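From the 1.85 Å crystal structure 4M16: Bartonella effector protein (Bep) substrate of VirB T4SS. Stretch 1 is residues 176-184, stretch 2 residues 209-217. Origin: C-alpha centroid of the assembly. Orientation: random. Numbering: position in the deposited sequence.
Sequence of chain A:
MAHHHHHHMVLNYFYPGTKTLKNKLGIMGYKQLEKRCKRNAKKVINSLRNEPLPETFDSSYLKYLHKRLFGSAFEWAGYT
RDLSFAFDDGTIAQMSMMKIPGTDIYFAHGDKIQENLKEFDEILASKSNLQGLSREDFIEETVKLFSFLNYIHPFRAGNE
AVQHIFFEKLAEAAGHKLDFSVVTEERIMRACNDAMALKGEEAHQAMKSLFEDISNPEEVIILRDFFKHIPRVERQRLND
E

Stretch 1, residues 176-184: HKLDFSVVT
Stretch 2 209-217: SLFEDISNP

What fixes the register of the two stretches? Stretch 1 runs extended from His176 to Asp179, Lys177 at phi/psi -149/135 and Leu178 at -125/140, and passes the last residues of a helix that enters stretch 2 from earlier in the chain. The CA atoms of Leu178 and Ser215 lie 4.6 Å apart, those of Asp179 and Ile214 5.2 Å. One direct hydrogen bond joins the backbones, Asp179 N to Ile214 O at 2.9 Å with an angle of 146° at the hydrogen. Two CA-H...O contacts accompany it: Leu178 CA also approaches Ile214 O, at 3.4 Å, and Ser215 CA lies 3.2 Å from Lys177 O. Water 1 extends the link, accepting from Lys177 N at 2.9 Å and donating to Ser215 O at 3.0 Å.

Why does Ile214 lie at the centre? It has 111 Å² covered, the most of any residue here, out of 510 Å² buried over both sides. With phi/psi -101/5, chi1 69° (p) and chi2 176° (t), it sends CD1 over one face of the Phe180 ring, 3.6 Å from the centroid and 18° off the normal. Its other branch meets a valine, CG2 lying 3.9 Å from Val183 CG2. A branched, apolar side chain can thus serve two neighbours while its backbone oxygen takes the hydrogen bond.

How do Leu178 and Phe180 fill the buried side? Leu178 (57 Å² covered; chi1 -65°, m; chi2 173°, t) starts sideways, but its end comes nearer: CD1 is 3.7 Å from Phe211 CE2 and CD2 is 3.8 Å from Ser215 CB. Phe180 (54 Å²) has its CA-to-CB bond pointing away, yet chi1 -72° (m) and chi2 -87° bring the ring back. Its edge turns toward the face of Phe211 (chi1 -87°, m; chi2 73°) in an offset edge-to-face pair, centroids 5.9 Å apart and planes at 87°. Leu210 CD2 lies near the plane of the Phe180 ring, 4.3 Å from CE1.

What shapes the chain beyond Phe180? Residues 180-182 form a 3-10 segment, with Val182 N bonded to Asp179 O at 3.2 Å. Asp179 (chi1 -178°, t) suits the start of this turn because OD1 accepts from both Ser181 OG, at 2.7 Å, and Ser181 N, at 3.0 Å. The turn leaves Val183 (chi1 -67°, m) pointing toward the helix, its CG2 3.7 Å from Leu210 CD1. Within stretch 2, Ser215 (chi1 58°, p) folds back so that OG donates to Phe211 O at 2.6 Å, satisfying a buried hydroxyl.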

ATOM      1  N   HIS A 176       6.767  -2.208 -18.572  1.00 21.49           N
ATOM      2  CA  HIS A 176       7.792  -1.397 -17.940  1.00 22.12           C
ATOM      3  C   HIS A 176       8.313  -2.159 -16.706  1.00 24.11           C
ATOM      4  O   HIS A 176       8.120  -3.368 -16.566  1.00 23.14           O
ATOM      5  CB  HIS A 176       7.200  -0.039 -17.579  1.00 22.26           C
ATOM      6  CG  HIS A 176       6.585   0.671 -18.735  1.00 22.35           C
ATOM      7  ND1 HIS A 176       7.341   1.363 -19.645  1.00 23.24           N
ATOM      8  CD2 HIS A 176       5.308   0.742 -19.182  1.00 22.40           C
ATOM      9  CE1 HIS A 176       6.561   1.862 -20.589  1.00 23.58           C
ATOM     10  NE2 HIS A 176       5.323   1.486 -20.345  1.00 22.77           N
ATOM     11  N   LYS A 177       9.006  -1.463 -15.816  1.00 25.53           N
ATOM     12  CA  LYS A 177       9.475  -2.098 -14.607  1.00 27.87           C
ATOM     13  C   LYS A 177       9.534  -1.095 -13.495  1.00 26.23           C
ATOM     14  O   LYS A 177       9.976   0.050 -13.701  1.00 27.56           O
ATOM     15  CB  LYS A 177      10.855  -2.714 -14.811  1.00 30.52           C
ATOM     16  CG  LYS A 177      11.237  -3.707 -13.720  1.00 33.80           C
ATOM     17  CD  LYS A 177      12.659  -4.195 -13.900  1.00 38.15           C
ATOM     18  CE  LYS A 177      13.174  -4.878 -12.629  1.00 39.62           C
ATOM     19  NZ  LYS A 177      12.395  -6.103 -12.253  1.00 41.48           N
ATOM     20  N   LEU A 178       9.029  -1.519 -12.336  1.00 23.67           N
ATOM     21  CA  LEU A 178       9.214  -0.784 -11.106  1.00 22.59           C
ATOM     22  C   LEU A 178       9.844  -1.732 -10.087  1.00 22.71           C
ATOM     23  O   LEU A 178       9.453  -2.898 -10.012  1.00 23.53           O
ATOM     24  CB  LEU A 178       7.885  -0.282 -10.570  1.00 21.66           C
ATOM     25  CG  LEU A 178       7.088   0.742 -11.362  1.00 21.45           C
ATOM     26  CD1 LEU A 178       5.727   0.993 -10.748  1.00 21.97           C
ATOM     27  CD2 LEU A 178       7.855   2.026 -11.564  1.00 21.49           C
ATOM     28  N   ASP A 179      10.790  -1.231  -9.311  1.00 24.12           N
ATOM     29  CA  ASP A 179      11.407  -2.004  -8.249  1.00 22.32           C
ATOM     30  C   ASP A 179      11.672  -1.153  -7.020  1.00 21.73           C
ATOM     31  O   ASP A 179      12.682  -0.493  -6.906  1.00 21.79           O
ATOM     32  CB  ASP A 179      12.673  -2.626  -8.745  1.00 24.62           C
ATOM     33  CG  ASP A 179      13.353  -3.482  -7.716  1.00 24.89           C
ATOM     34  OD1 ASP A 179      12.859  -3.652  -6.566  1.00 23.30           O
ATOM     35  OD2 ASP A 179      14.405  -3.992  -8.092  1.00 26.09           O
ATOM     36  N   PHE A 180      10.760  -1.238  -6.068  1.00 21.18           N
ATOM     37  CA  PHE A 180      10.853  -0.419  -4.882  1.00 20.80           C
ATOM     38  C   PHE A 180      12.099  -0.736  -4.030  1.00 23.68           C
ATOM     39  O   PHE A 180      12.570   0.158  -3.327  1.00 25.58           O
ATOM     40  CB  PHE A 180       9.577  -0.510  -4.065  1.00 20.76           C
ATOM     41  CG  PHE A 180       8.394   0.207  -4.707  1.00 19.31           C
ATOM     42  CD1 PHE A 180       8.208   1.557  -4.471  1.00 19.48           C
ATOM     43  CD2 PHE A 180       7.561  -0.427  -5.602  1.00 18.63           C
ATOM     44  CE1 PHE A 180       7.173   2.276  -5.066  1.00 19.14           C
ATOM     45  CE2 PHE A 180       6.523   0.280  -6.205  1.00 19.87           C
ATOM     46  CZ  PHE A 180       6.332   1.641  -5.932  1.00 19.77           C
ATOM     47  N   SER A 181      12.657  -1.946  -4.150  1.00 24.03           N
ATOM     48  CA  SER A 181      13.863  -2.341  -3.390  1.00 24.91           C
ATOM     49  C   SER A 181      15.154  -1.615  -3.805  1.00 25.70           C
ATOM     50  O   SER A 181      16.172  -1.747  -3.139  1.00 26.99           O
ATOM     51  CB  SER A 181      14.085  -3.853  -3.481  1.00 25.94           C
ATOM     52  OG  SER A 181      14.703  -4.202  -4.712  1.00 27.17           O
ATOM     53  N   VAL A 182      15.120  -0.876  -4.913  1.00 25.64           N
ATOM     54  CA  VAL A 182      16.246  -0.069  -5.407  1.00 27.67           C
ATOM     55  C   VAL A 182      16.610   1.102  -4.481  1.00 27.60           C
ATOM     56  O   VAL A 182      17.722   1.582  -4.518  1.00 28.10           O
ATOM     57  CB  VAL A 182      15.926   0.494  -6.825  1.00 29.57           C
ATOM     58  CG1 VAL A 182      16.924   1.571  -7.258  1.00 33.57           C
ATOM     59  CG2 VAL A 182      15.915  -0.632  -7.838  1.00 31.97           C
ATOM     60  N   VAL A 183      15.652   1.592  -3.691  1.00 25.94           N
ATOM     61  CA  VAL A 183      15.887   2.745  -2.801  1.00 26.62           C
ATOM     62  C   VAL A 183      15.568   2.368  -1.388  1.00 25.02           C
ATOM     63  O   VAL A 183      15.010   1.304  -1.167  1.00 25.84           O
ATOM     64  CB  VAL A 183      15.003   3.951  -3.199  1.00 26.21           C
ATOM     65  CG1 VAL A 183      15.438   4.504  -4.560  1.00 27.26           C
ATOM     66  CG2 VAL A 183      13.542   3.550  -3.208  1.00 24.26           C
ATOM     67  N   THR A 184      15.876   3.228  -0.426  1.00 25.56           N
ATOM     68  CA  THR A 184      15.616   2.908   0.976  1.00 25.80           C
ATOM     69  C   THR A 184      14.184   3.190   1.377  1.00 25.14           C
ATOM     70  O   THR A 184      13.485   3.999   0.758  1.00 23.29           O
ATOM     71  CB  THR A 184      16.460   3.743   1.943  1.00 28.54           C
ATOM     72  OG1 THR A 184      16.156   5.132   1.749  1.00 28.83           O
ATOM     73  CG2 THR A 184      17.934   3.461   1.743  1.00 31.00           C
ATOM     74  N   SER A 209      10.154  11.912  -8.617  1.00 24.92           N
ATOM     75  CA  SER A 209      11.597  11.597  -8.433  1.00 26.86           C
ATOM     76  C   SER A 209      11.759  10.164  -8.003  1.00 25.65           C
ATOM     77  O   SER A 209      12.611   9.445  -8.534  1.00 26.71           O
ATOM     78  CB  SER A 209      12.282  12.455  -7.364  1.00 29.19           C
ATOM     79  OG  SER A 209      11.751  13.751  -7.389  1.00 33.34           O
ATOM     80  N   LEU A 210      10.905   9.738  -7.081  1.00 24.63           N
ATOM     81  CA  LEU A 210      10.933   8.321  -6.633  1.00 24.03           C
ATOM     82  C   LEU A 210      10.682   7.390  -7.792  1.00 23.25           C
ATOM     83  O   LEU A 210      11.399   6.418  -7.984  1.00 23.82           O
ATOM     84  CB  LEU A 210       9.937   8.050  -5.526  1.00 22.43           C
ATOM     85  CG  LEU A 210       9.823   6.557  -5.104  1.00 22.26           C
ATOM     86  CD1 LEU A 210      11.104   6.123  -4.388  1.00 23.53           C
ATOM     87  CD2 LEU A 210       8.620   6.256  -4.224  1.00 21.83           C
ATOM     88  N   PHE A 211       9.640   7.679  -8.569  1.00 22.66           N
ATOM     89  CA  PHE A 211       9.290   6.818  -9.699  1.00 21.95           C
ATOM     90  C   PHE A 211      10.380   6.760 -10.781  1.00 22.62           C
ATOM     91  O   PHE A 211      10.622   5.692 -11.382  1.00 23.09           O
ATOM     92  CB  PHE A 211       7.874   7.120 -10.224  1.00 21.55           C
ATOM     93  CG  PHE A 211       6.828   6.337  -9.475  1.00 21.45           C
ATOM     94  CD1 PHE A 211       6.480   6.674  -8.193  1.00 21.27           C
ATOM     95  CD2 PHE A 211       6.321   5.176  -9.997  1.00 22.93           C
ATOM     96  CE1 PHE A 211       5.592   5.901  -7.462  1.00 21.98           C
ATOM     97  CE2 PHE A 211       5.426   4.410  -9.282  1.00 24.15           C
ATOM     98  CZ  PHE A 211       5.033   4.775  -8.020  1.00 22.68           C
ATOM     99  N   GLU A 212      11.043   7.871 -11.016  1.00 25.93           N
ATOM    100  CA  GLU A 212      12.156   7.883 -11.971  1.00 26.91           C
ATOM    101  C   GLU A 212      13.318   6.959 -11.482  1.00 26.00           C
ATOM    102  O   GLU A 212      13.864   6.175 -12.236  1.00 26.07           O
ATOM    103  CB  GLU A 212      12.601   9.312 -12.235  1.00 30.07           C
ATOM    104  CG  GLU A 212      11.562  10.015 -13.115  1.00 33.88           C
ATOM    105  CD  GLU A 212      11.804  11.492 -13.350  1.00 40.14           C
ATOM    106  OE1 GLU A 212      12.731  12.057 -12.727  1.00 44.44           O
ATOM    107  OE2 GLU A 212      11.037  12.106 -14.154  1.00 43.79           O
ATOM    108  N   ASP A 213      13.603   7.020 -10.201  1.00 25.07           N
ATOM    109  CA  ASP A 213      14.680   6.257  -9.586  1.00 26.09           C
ATOM    110  C   ASP A 213      14.447   4.733  -9.602  1.00 24.79           C
ATOM    111  O   ASP A 213      15.420   3.960  -9.656  1.00 24.33           O
ATOM    112  CB  ASP A 213      14.799   6.686  -8.122  1.00 28.70           C
ATOM    113  CG  ASP A 213      15.485   8.048  -7.958  1.00 32.22           C
ATOM    114  OD1 ASP A 213      16.010   8.557  -8.937  1.00 32.56           O
ATOM    115  OD2 ASP A 213      15.498   8.599  -6.818  1.00 37.43           O
ATOM    116  N   ILE A 214      13.180   4.301  -9.507  1.00 23.07           N
ATOM    117  CA  ILE A 214      12.890   2.874  -9.342  1.00 23.80           C
ATOM    118  C   ILE A 214      12.466   2.198 -10.656  1.00 24.04           C
ATOM    119  O   ILE A 214      12.118   0.998 -10.669  1.00 24.98           O
ATOM    120  CB  ILE A 214      11.833   2.597  -8.220  1.00 24.91           C
ATOM    121  CG1 ILE A 214      10.449   3.087  -8.637  1.00 23.77           C
ATOM    122  CG2 ILE A 214      12.321   3.138  -6.875  1.00 25.74           C
ATOM    123  CD1 ILE A 214       9.351   2.775  -7.662  1.00 25.18           C
ATOM    124  N   SER A 215      12.512   2.952 -11.757  1.00 23.24           N
ATOM    125  CA  SER A 215      11.923   2.469 -13.026  1.00 24.69           C
ATOM    126  C   SER A 215      12.966   2.220 -14.116  1.00 25.57           C
ATOM    127  O   SER A 215      12.707   2.412 -15.299  1.00 25.95           O
ATOM    128  CB  SER A 215      10.837   3.414 -13.539  1.00 24.77           C
ATOM    129  OG  SER A 215      11.337   4.691 -13.720  1.00 23.25           O
ATOM    130  N   ASN A 216      14.125   1.736 -13.700  1.00 26.43           N
ATOM    131  CA  ASN A 216      15.247   1.478 -14.633  1.00 27.59           C
ATOM    132  C   ASN A 216      15.688   2.698 -15.462  1.00 25.90           C
ATOM    133  O   ASN A 216      15.749   2.648 -16.700  1.00 25.35           O
ATOM    134  CB  ASN A 216      14.838   0.359 -15.561  1.00 31.53           C
ATOM    135  CG  ASN A 216      15.973  -0.089 -16.425  1.00 34.48           C
ATOM    136  OD1 ASN A 216      17.152   0.118 -16.079  1.00 36.25           O
ATOM    137  ND2 ASN A 216      15.644  -0.701 -17.564  1.00 38.38           N
ATOM    138  N   PRO A 217      15.962   3.827 -14.793  1.00 25.22           N
ATOM    139  CA  PRO A 217      16.343   5.055 -15.532  1.00 25.02           C
ATOM    140  C   PRO A 217      17.651   4.878 -16.290  1.00 24.85           C
ATOM    141  O   PRO A 217      17.901   5.602 -17.255  1.00 24.41           O
ATOM    142  CB  PRO A 217      16.515   6.109 -14.421  1.00 24.79           C
ATOM    143  CG  PRO A 217      16.888   5.295 -13.218  1.00 24.74           C
ATOM    144  CD  PRO A 217      16.072   4.021 -13.339  1.00 26.03           C
TER
HETATM  145  O   HOH W   1      10.687   0.719 -16.738  1.00 28.02           O